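Local coordinates for protein glucuronan lyase A (Trichoderma reesei, PDB 2ZZJ) that probably cleaves beta-1,4-linked glucuronan chains as a polysaccharide lyase, and carries a bound calcium ion in its beta-jelly-roll fold, at residues A[166-171]-A[176-181]; A[157-160]-A[164-167]; A[42-47]-A[202-207]. All coordinates share one frame; numbering follows the deposited sequence.

Contact 1: A[166-171]-A[176-181]; sequences GYFKIW and KVHEEY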
loop_
_atom_site.group_PDB
_atom_site.type_symbol
_atom_site.label_atom_id
_atom_site.label_comp_id
_atom_site.label_asym_id
_atom_site.label_seq_id
_atom_site.Cartn_x
_atom_site.Cartn_y
_atom_site.Cartn_z
ATOM N N GLY A 166 1.895 -1.617 -20.257
ATOM C CA GLY A 166 1.341 -1.956 -18.941
ATOM C C GLY A 166 -0.129 -1.609 -18.826
ATOM O O GLY A 166 -0.728 -0.994 -19.714
ATOM N N TYR A 167 -0.744 -2.038 -17.728
ATOM C CA TYR A 167 -2.078 -1.587 -17.421
ATOM C C TYR A 167 -2.255 -1.597 -15.905
ATOM O O TYR A 167 -1.456 -2.211 -15.194
ATOM C CB TYR A 167 -3.170 -2.405 -18.125
ATOM C CG TYR A 167 -3.073 -3.906 -18.038
ATOM C CD1 TYR A 167 -3.438 -4.601 -16.874
ATOM C CD2 TYR A 167 -2.697 -4.646 -19.162
ATOM C CE1 TYR A 167 -3.374 -5.984 -16.824
ATOM C CE2 TYR A 167 -2.635 -6.031 -19.126
ATOM C CZ TYR A 167 -2.979 -6.696 -17.957
ATOM O OH TYR A 167 -2.902 -8.069 -17.940
ATOM N N PHE A 168 -3.303 -0.930 -15.437
ATOM C CA PHE A 168 -3.423 -0.580 -14.022
ATOM C C PHE A 168 -4.910 -0.523 -13.712
ATOM O O PHE A 168 -5.631 0.373 -14.143
ATOM C CB PHE A 168 -2.694 0.749 -13.795
ATOM C CG PHE A 168 -2.665 1.234 -12.354
ATOM C CD1 PHE A 168 -1.696 0.771 -11.469
ATOM C CD2 PHE A 168 -3.539 2.219 -11.932
ATOM C CE1 PHE A 168 -1.628 1.247 -10.145
ATOM C CE2 PHE A 168 -3.475 2.705 -10.610
ATOM C CZ PHE A 168 -2.531 2.196 -9.722
ATOM N N LYS A 169 -5.388 -1.556 -13.017
ATOM C CA LYS A 169 -6.810 -1.753 -12.786
ATOM C C LYS A 169 -7.035 -1.962 -11.296
ATOM O O LYS A 169 -6.248 -2.653 -10.664
ATOM C CB LYS A 169 -7.291 -2.988 -13.564
ATOM C CG LYS A 169 -6.998 -2.870 -15.064
ATOM C CD LYS A 169 -7.229 -4.167 -15.845
ATOM C CE LYS A 169 -8.689 -4.575 -15.846
ATOM N NZ LYS A 169 -8.894 -5.812 -16.721
ATOM N N ILE A 170 -8.096 -1.355 -10.758
ATOM C CA ILE A 170 -8.401 -1.414 -9.318
ATOM C C ILE A 170 -9.903 -1.635 -9.104
ATOM O O ILE A 170 -10.742 -0.984 -9.749
ATOM C CB ILE A 170 -7.997 -0.102 -8.604
ATOM C CG1 ILE A 170 -6.508 0.214 -8.815
ATOM C CG2 ILE A 170 -8.364 -0.152 -7.077
ATOM C CD1 ILE A 170 -5.998 1.516 -8.147
ATOM N N TRP A 171 -10.233 -2.535 -8.170
ATOM C CA TRP A 171 -11.588 -2.808 -7.729
ATOM C C TRP A 171 -11.668 -2.414 -6.259
ATOM O O TRP A 171 -10.686 -2.622 -5.496
ATOM C CB TRP A 171 -11.914 -4.304 -7.809
ATOM C CG TRP A 171 -12.215 -4.830 -9.167
ATOM C CD1 TRP A 171 -13.461 -5.123 -9.684
ATOM C CD2 TRP A 171 -11.273 -5.150 -10.184
ATOM N NE1 TRP A 171 -13.332 -5.603 -10.968
ATOM C CE2 TRP A 171 -12.005 -5.643 -11.298
ATOM C CE3 TRP A 171 -9.878 -5.108 -10.258
ATOM C CZ2 TRP A 171 -11.381 -6.068 -12.477
ATOM C CZ3 TRP A 171 -9.247 -5.552 -11.447
ATOM C CH2 TRP A 171 -10.010 -5.998 -12.539
ATOM N N LYS A 176 -15.360 -2.563 -10.090
ATOM C CA LYS A 176 -14.237 -1.974 -10.788
ATOM C C LYS A 176 -14.388 -0.476 -10.637
ATOM O O LYS A 176 -15.459 0.067 -10.975
ATOM C CB LYS A 176 -14.263 -2.335 -12.271
ATOM C CG LYS A 176 -12.995 -1.975 -13.027
ATOM C CD LYS A 176 -13.020 -2.576 -14.459
ATOM C CE LYS A 176 -11.987 -3.674 -14.573
ATOM N NZ LYS A 176 -12.186 -4.652 -15.715
ATOM N N VAL A 177 -13.351 0.173 -10.103
ATOM C CA VAL A 177 -13.361 1.637 -9.922
ATOM C C VAL A 177 -12.328 2.352 -10.756
ATOM O O VAL A 177 -12.361 3.578 -10.864
ATOM C CB VAL A 177 -13.232 2.096 -8.440
ATOM C CG1 VAL A 177 -14.422 1.610 -7.636
ATOM C CG2 VAL A 177 -11.885 1.683 -7.852
ATOM N N HIS A 178 -11.392 1.614 -11.344
ATOM C CA HIS A 178 -10.415 2.253 -12.185
ATOM C C HIS A 178 -9.845 1.262 -13.161
ATOM O O HIS A 178 -9.536 0.141 -12.798
ATOM C CB HIS A 178 -9.275 2.860 -11.351
ATOM C CG HIS A 178 -8.351 3.739 -12.140
ATOM N ND1 HIS A 178 -8.673 5.038 -12.478
ATOM C CD2 HIS A 178 -7.132 3.503 -12.682
ATOM C CE1 HIS A 178 -7.679 5.568 -13.176
ATOM N NE2 HIS A 178 -6.741 4.655 -13.326
ATOM N N GLU A 179 -9.704 1.660 -14.421
ATOM C CA GLU A 179 -8.895 0.857 -15.313
ATOM C C GLU A 179 -8.294 1.743 -16.372
ATOM O O GLU A 179 -8.940 2.686 -16.860
ATOM C CB GLU A 179 -9.680 -0.335 -15.880
ATOM C CG GLU A 179 -10.157 -0.213 -17.312
ATOM C CD GLU A 179 -11.384 -1.046 -17.588
ATOM O OE1 GLU A 179 -12.468 -0.440 -17.695
ATOM O OE2 GLU A 179 -11.274 -2.287 -17.655
ATOM N N GLU A 180 -7.039 1.493 -16.662
ATOM C CA GLU A 180 -6.394 2.165 -17.768
ATOM C C GLU A 180 -5.383 1.225 -18.403
ATOM O O GLU A 180 -4.801 0.366 -17.730
ATOM C CB GLU A 180 -5.790 3.503 -17.335
ATOM C CG GLU A 180 -4.607 3.410 -16.420
ATOM C CD GLU A 180 -4.183 4.784 -15.928
ATOM O OE1 GLU A 180 -3.506 5.496 -16.692
ATOM O OE2 GLU A 180 -4.525 5.160 -14.788
ATOM N N TYR A 181 -5.210 1.371 -19.724
ATOM C CA TYR A 181 -4.415 0.444 -20.535
ATOM C C TYR A 181 -3.281 1.139 -21.280
ATOM O O TYR A 181 -3.257 2.368 -21.384
ATOM C CB TYR A 181 -5.323 -0.278 -21.526
ATOM C CG TYR A 181 -6.305 -1.169 -20.827
ATOM C CD1 TYR A 181 -5.972 -2.493 -20.502
ATOM C CD2 TYR A 181 -7.542 -0.672 -20.421
ATOM C CE1 TYR A 181 -6.884 -3.312 -19.819
ATOM C CE2 TYR A 181 -8.440 -1.469 -19.743
ATOM C CZ TYR A 181 -8.105 -2.786 -19.439
ATOM O OH TYR A 181 -9.023 -3.565 -18.762
#

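Contact 2: A[157-160]-A[164-167]; sequences QIKW and NTGY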
loop_
_atom_site.group_PDB
_atom_site.type_symbol
_atom_site.label_atom_id
_atom_site.label_comp_id
_atom_site.label_asym_id
_atom_site.label_seq_id
_atom_site.Cartn_x
_atom_site.Cartn_y
_atom_site.Cartn_z
ATOM N N GLN A 157 -5.179 -5.294 -10.394
ATOM C CA GLN A 157 -4.606 -6.126 -11.464
ATOM C C GLN A 157 -3.628 -5.246 -12.204
ATOM O O GLN A 157 -4.043 -4.258 -12.785
ATOM C CB GLN A 157 -5.696 -6.607 -12.402
ATOM C CG GLN A 157 -5.135 -7.378 -13.604
ATOM C CD GLN A 157 -6.190 -7.730 -14.622
ATOM O OE1 GLN A 157 -7.340 -7.309 -14.518
ATOM N NE2 GLN A 157 -5.790 -8.501 -15.638
ATOM N N ILE A 158 -2.343 -5.566 -12.147
ATOM C CA ILE A 158 -1.349 -4.676 -12.701
ATOM C C ILE A 158 -0.417 -5.464 -13.600
ATOM O O ILE A 158 0.174 -6.448 -13.148
ATOM C CB ILE A 158 -0.538 -3.908 -11.612
ATOM C CG1 ILE A 158 -1.483 -3.098 -10.702
ATOM C CG2 ILE A 158 0.461 -2.913 -12.270
ATOM C CD1 ILE A 158 -0.826 -2.441 -9.517
ATOM N N LYS A 159 -0.238 -5.004 -14.845
ATOM C CA LYS A 159 0.871 -5.523 -15.659
ATOM C C LYS A 159 2.015 -4.525 -15.526
ATOM O O LYS A 159 1.882 -3.362 -15.936
ATOM C CB LYS A 159 0.453 -5.688 -17.112
ATOM C CG LYS A 159 1.578 -6.119 -18.037
ATOM C CD LYS A 159 1.060 -6.143 -19.482
ATOM C CE LYS A 159 2.188 -6.400 -20.493
ATOM N NZ LYS A 159 2.883 -7.701 -20.241
ATOM N N TRP A 160 3.100 -4.979 -14.908
ATOM C CA TRP A 160 4.257 -4.144 -14.584
ATOM C C TRP A 160 5.139 -4.036 -15.840
ATOM O O TRP A 160 5.767 -5.013 -16.237
ATOM C CB TRP A 160 5.033 -4.753 -13.426
ATOM C CG TRP A 160 4.194 -4.879 -12.142
ATOM C CD1 TRP A 160 3.692 -6.030 -11.588
ATOM C CD2 TRP A 160 3.766 -3.799 -11.290
ATOM N NE1 TRP A 160 2.972 -5.733 -10.433
ATOM C CE2 TRP A 160 3.008 -4.376 -10.226
ATOM C CE3 TRP A 160 3.930 -2.400 -11.331
ATOM C CZ2 TRP A 160 2.451 -3.603 -9.197
ATOM C CZ3 TRP A 160 3.371 -1.621 -10.306
ATOM C CH2 TRP A 160 2.636 -2.221 -9.261
ATOM N N ASN A 164 4.787 1.616 -22.805
ATOM C CA ASN A 164 3.350 1.877 -22.840
ATOM C C ASN A 164 2.519 0.598 -23.086
ATOM O O ASN A 164 1.470 0.649 -23.715
ATOM C CB ASN A 164 2.998 3.047 -23.811
ATOM C CG ASN A 164 2.997 2.639 -25.315
ATOM O OD1 ASN A 164 3.483 1.562 -25.703
ATOM N ND2 ASN A 164 2.428 3.518 -26.159
ATOM N N THR A 165 2.999 -0.545 -22.584
ATOM C CA THR A 165 2.276 -1.843 -22.685
ATOM C C THR A 165 1.698 -2.381 -21.334
ATOM O O THR A 165 1.108 -3.468 -21.297
ATOM C CB THR A 165 3.155 -2.954 -23.274
ATOM O OG1 THR A 165 4.221 -3.248 -22.366
ATOM C CG2 THR A 165 3.724 -2.554 -24.656
ATOM N N GLY A 166 1.895 -1.617 -20.257
ATOM C CA GLY A 166 1.341 -1.956 -18.941
ATOM C C GLY A 166 -0.129 -1.609 -18.826
ATOM O O GLY A 166 -0.728 -0.994 -19.714
ATOM N N TYR A 167 -0.744 -2.038 -17.728
ATOM C CA TYR A 167 -2.078 -1.587 -17.421
ATOM C C TYR A 167 -2.255 -1.597 -15.905
ATOM O O TYR A 167 -1.456 -2.211 -15.194
ATOM C CB TYR A 167 -3.170 -2.405 -18.125
ATOM C CG TYR A 167 -3.073 -3.906 -18.038
ATOM C CD1 TYR A 167 -3.438 -4.601 -16.874
ATOM C CD2 TYR A 167 -2.697 -4.646 -19.162
ATOM C CE1 TYR A 167 -3.374 -5.984 -16.824
ATOM C CE2 TYR A 167 -2.635 -6.031 -19.126
ATOM C CZ TYR A 167 -2.979 -6.696 -17.957
ATOM O OH TYR A 167 -2.902 -8.069 -17.940
#

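Contact 3: A[42-47]-A[202-207]; sequences QTYTPG and NSWHDD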
loop_
_atom_site.group_PDB
_atom_site.type_symbol
_atom_site.label_atom_id
_atom_site.label_comp_id
_atom_site.label_asym_id
_atom_site.label_seq_id
_atom_site.Cartn_x
_atom_site.Cartn_y
_atom_site.Cartn_z
ATOM N N GLN A 42 -0.403 3.817 14.737
ATOM C CA GLN A 42 0.682 4.794 14.793
ATOM C C GLN A 42 0.282 5.960 15.697
ATOM O O GLN A 42 -0.904 6.280 15.821
ATOM C CB GLN A 42 1.064 5.319 13.407
ATOM C CG GLN A 42 2.154 4.476 12.706
ATOM C CD GLN A 42 3.495 4.618 13.455
ATOM O OE1 GLN A 42 3.683 5.582 14.214
ATOM N NE2 GLN A 42 4.414 3.663 13.255
ATOM N N THR A 43 1.268 6.576 16.342
ATOM C CA THR A 43 0.996 7.624 17.332
ATOM C C THR A 43 1.888 8.804 17.031
ATOM O O THR A 43 3.120 8.661 16.942
ATOM C CB THR A 43 1.262 7.132 18.789
ATOM O OG1 THR A 43 0.418 6.020 19.100
ATOM C CG2 THR A 43 1.002 8.260 19.819
ATOM N N TYR A 44 1.282 9.967 16.843
ATOM C CA TYR A 44 2.047 11.165 16.521
ATOM C C TYR A 44 2.798 11.570 17.795
ATOM O O TYR A 44 2.232 11.479 18.882
ATOM C CB TYR A 44 1.120 12.316 16.079
ATOM C CG TYR A 44 1.891 13.541 15.610
ATOM C CD1 TYR A 44 2.657 13.510 14.443
ATOM C CD2 TYR A 44 1.878 14.734 16.362
ATOM C CE1 TYR A 44 3.385 14.633 14.023
ATOM C CE2 TYR A 44 2.605 15.857 15.952
ATOM C CZ TYR A 44 3.356 15.806 14.803
ATOM O OH TYR A 44 4.072 16.916 14.390
ATOM N N THR A 45 4.056 11.994 17.644
ATOM C CA THR A 45 4.908 12.385 18.803
ATOM C C THR A 45 5.634 13.679 18.418
ATOM O O THR A 45 6.607 13.663 17.658
ATOM C CB THR A 45 5.943 11.283 19.194
ATOM O OG1 THR A 45 6.784 11.015 18.069
ATOM C CG2 THR A 45 5.269 9.981 19.622
ATOM N N PRO A 46 5.119 14.830 18.896
ATOM C CA PRO A 46 5.765 16.099 18.560
ATOM C C PRO A 46 7.256 16.044 18.917
ATOM O O PRO A 46 7.637 15.407 19.908
ATOM C CB PRO A 46 5.018 17.117 19.431
ATOM C CG PRO A 46 3.662 16.512 19.646
ATOM C CD PRO A 46 3.939 15.014 19.759
ATOM N N GLY A 47 8.082 16.623 18.060
ATOM C CA GLY A 47 9.534 16.653 18.281
ATOM C C GLY A 47 10.293 15.685 17.396
ATOM O O GLY A 47 11.367 16.017 16.884
ATOM N N ASN A 202 2.551 9.086 6.444
ATOM C CA ASN A 202 3.653 9.775 5.769
ATOM C C ASN A 202 3.601 11.320 5.835
ATOM O O ASN A 202 4.635 12.005 5.927
ATOM C CB ASN A 202 3.855 9.269 4.330
ATOM C CG ASN A 202 2.599 9.318 3.473
ATOM O OD1 ASN A 202 1.482 9.298 3.958
ATOM N ND2 ASN A 202 2.797 9.297 2.169
ATOM N N SER A 203 2.394 11.867 5.799
ATOM C CA SER A 203 2.237 13.323 5.853
ATOM C C SER A 203 2.683 13.921 7.181
ATOM O O SER A 203 3.073 15.112 7.215
ATOM C CB SER A 203 0.796 13.729 5.550
ATOM O OG SER A 203 0.523 13.604 4.165
ATOM N N TRP A 204 2.619 13.133 8.265
ATOM C CA TRP A 204 3.078 13.595 9.567
ATOM C C TRP A 204 4.551 14.014 9.468
ATOM O O TRP A 204 4.931 15.093 9.949
ATOM C CB TRP A 204 2.925 12.510 10.650
ATOM C CG TRP A 204 1.541 12.238 11.114
ATOM C CD1 TRP A 204 0.395 12.936 10.773
ATOM C CD2 TRP A 204 1.131 11.246 12.073
ATOM N NE1 TRP A 204 -0.685 12.417 11.450
ATOM C CE2 TRP A 204 -0.269 11.380 12.243
ATOM C CE3 TRP A 204 1.802 10.228 12.777
ATOM C CZ2 TRP A 204 -1.010 10.546 13.082
ATOM C CZ3 TRP A 204 1.061 9.399 13.624
ATOM C CH2 TRP A 204 -0.342 9.568 13.766
ATOM N N HIS A 205 5.369 13.183 8.828
ATOM C CA HIS A 205 6.778 13.519 8.625
ATOM C C HIS A 205 6.959 14.526 7.482
ATOM O O HIS A 205 7.571 15.571 7.674
ATOM C CB HIS A 205 7.603 12.253 8.370
ATOM C CG HIS A 205 8.957 12.529 7.806
ATOM N ND1 HIS A 205 9.169 12.771 6.463
ATOM C CD2 HIS A 205 10.169 12.621 8.404
ATOM C CE1 HIS A 205 10.457 12.994 6.263
ATOM N NE2 HIS A 205 11.083 12.910 7.424
ATOM N N ASP A 206 6.413 14.217 6.304
ATOM C CA ASP A 206 6.612 15.041 5.125
ATOM C C ASP A 206 6.180 16.495 5.346
ATOM O O ASP A 206 6.806 17.411 4.802
ATOM C CB ASP A 206 5.891 14.460 3.912
ATOM C CG ASP A 206 6.355 13.037 3.553
ATOM O OD1 ASP A 206 7.367 12.539 4.097
ATOM O OD2 ASP A 206 5.689 12.406 2.703
ATOM N N ASP A 207 5.141 16.708 6.152
ATOM C CA ASP A 207 4.559 18.045 6.277
ATOM C C ASP A 207 5.137 18.830 7.448
ATOM O O ASP A 207 4.983 20.056 7.509
ATOM C CB ASP A 207 3.041 17.989 6.427
ATOM C CG ASP A 207 2.328 17.517 5.175
ATOM O OD1 ASP A 207 2.960 17.303 4.106
ATOM O OD2 ASP A 207 1.094 17.362 5.283
HETATM O O HOH W 1 5.903 16.360 12.465
#

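Contact 1: A[166-171]-A[176-181]
I170 and H178 anchor the tight half of this antiparallel pairing: I170 N donates to H178 O at 2.9 Å, and I170 O accepts from both H178 N and V177 N. V177 and H178 both face I170 in a classic beta bulge, and V177 CG2 rests 4.0 Å from I170 CG2. On the face that carries I170 and H178, F168 CG lies anti to the backbone N (chi1 -177°), which brings the ring edge to H178 CD2, 3.9 Å from F168 CD2. H178 NE2 donates within the ring plane to E180 OE2 (2.7 Å, 172°), which keeps the imidazole from turning; that oxygen also salt-bridges R140. This face of the hairpin 166-172/175-183 looks into the jelly roll, where strands 118-126 and 135-145 of the second sheet lie against it. The other face, bearing K169, W171, K176, E179 and Y181, is looser and more exposed. K176 CB lies over the face of the W171 five-membered ring, 4.0 Å from its centroid, a CH-pi contact. E179 OE2 accepts from Y181 OH at 2.8 Å and meets K176 NZ in a salt bridge of 3.2 Å whose hydrogen bond is weak. K169 NZ bonds chiefly to Q157 and only weakly to Y181 OH.

Contact 2: A[157-160]-A[164-167]
K159 and Y167 form an antiparallel hydrogen-bonded pair, in which K159 N donates to Y167 O at 3.1 Å while the return bond from Y167 N to K159 O is weak at 3.4 Å. The same Y167 oxygen also receives a CA-H contact from I158, so two neighbouring residues of 157-160 converge on it. Y167 then lays its ring across the partner strand: CG sits between the backbone N and the carbonyl carbon (chi1 49°), and K159 CB comes to rest over the middle of one ring face, 3.6 Å from the centroid, in a CH-pi contact. Beyond CB the lysine runs on past the ring, K159 CD 3.7 Å from Y167 CE2, and K159 CE reaches T165 O at 3.2 Å. Q157 NE2 lies 3.7 Å from Y167 CE1, with its amide plane nearly perpendicular to the ring (84°). That amide nitrogen and Y167 OH are both hydrogen-bonded to E67 OE1, a shared carboxylate oxygen that fixes the far ends of both side chains. Beside the pair, G166 CA lies 3.4 Å from K159 O, and any beta carbon on it would collide with that oxygen. Here successive strands 152-160 and 166-172 start their pairing just beyond the turn of a beta hairpin within a jelly-roll sheet, with 66-76 on the far side of 152-160 and 175-183 on the far side of 166-172.

Contact 3: A[42-47]-A[202-207]
Y44 leans on W204 along one side of its length. Y44 CB lies over the six-membered ring of the W204 indole, 3.8 Å from the centroid and almost on the ring normal. CG anti to the backbone N (chi1 -175°) turns the tyrosine ring so that Y44 CD1 comes down on the indole 3.6 Å from W204 CD2, and Y44 CE1 continues to W204 CB at 4.0 Å, the tyrosine edge meeting the tryptophan face with the planes 72° apart. At the tip, Y44 OH binds a water at 2.7 Å that donates to W204 O at 3.0 Å, tying the polar end to the helix backbone. The backbone at the strand's end meets the indole too: Y44 N, just past it, lies 3.3 Å from W204 CZ3, while Q42 O approaches the ring edge. Replacing W204 with an alanine would probably open a gap beneath Y44, leaving its CB and CD1 without an aromatic face and its ring freer to turn. Y87, whose OH is hydrogen-bonded to NE1, and the ring of Y52 also grip W204. Helix 202-207 follows strand 199-200 of one sheet, and through this indole it packs against the end of strand 37-43, which pairs with strand 216-227 in the other.

Overall arrangement
Contacts 1 and 2 are consecutive hairpins built on one shared strand, 166-172, with centres 9 Å apart; K169 O and Q157 N, probably hydrogen-bonded, join them directly. Both rely on paired backbones, but contact 1 has two unlike faces, one turned into the sandwich and one more exposed, mixing charged groups with aromatic rings, whereas contact 2 is smaller, its main side-chain contact being a lysine methylene over a tyrosine face. Contact 3 lies on the opposite side of the chain's centre, about 31 Å from contact 1 between centres. It joins segments 155 residues apart, enclosing both hairpins along the chain, and replaces strand pairing with aromatic packing and a water bridge. All three are partly buried, and all reach the same sheet.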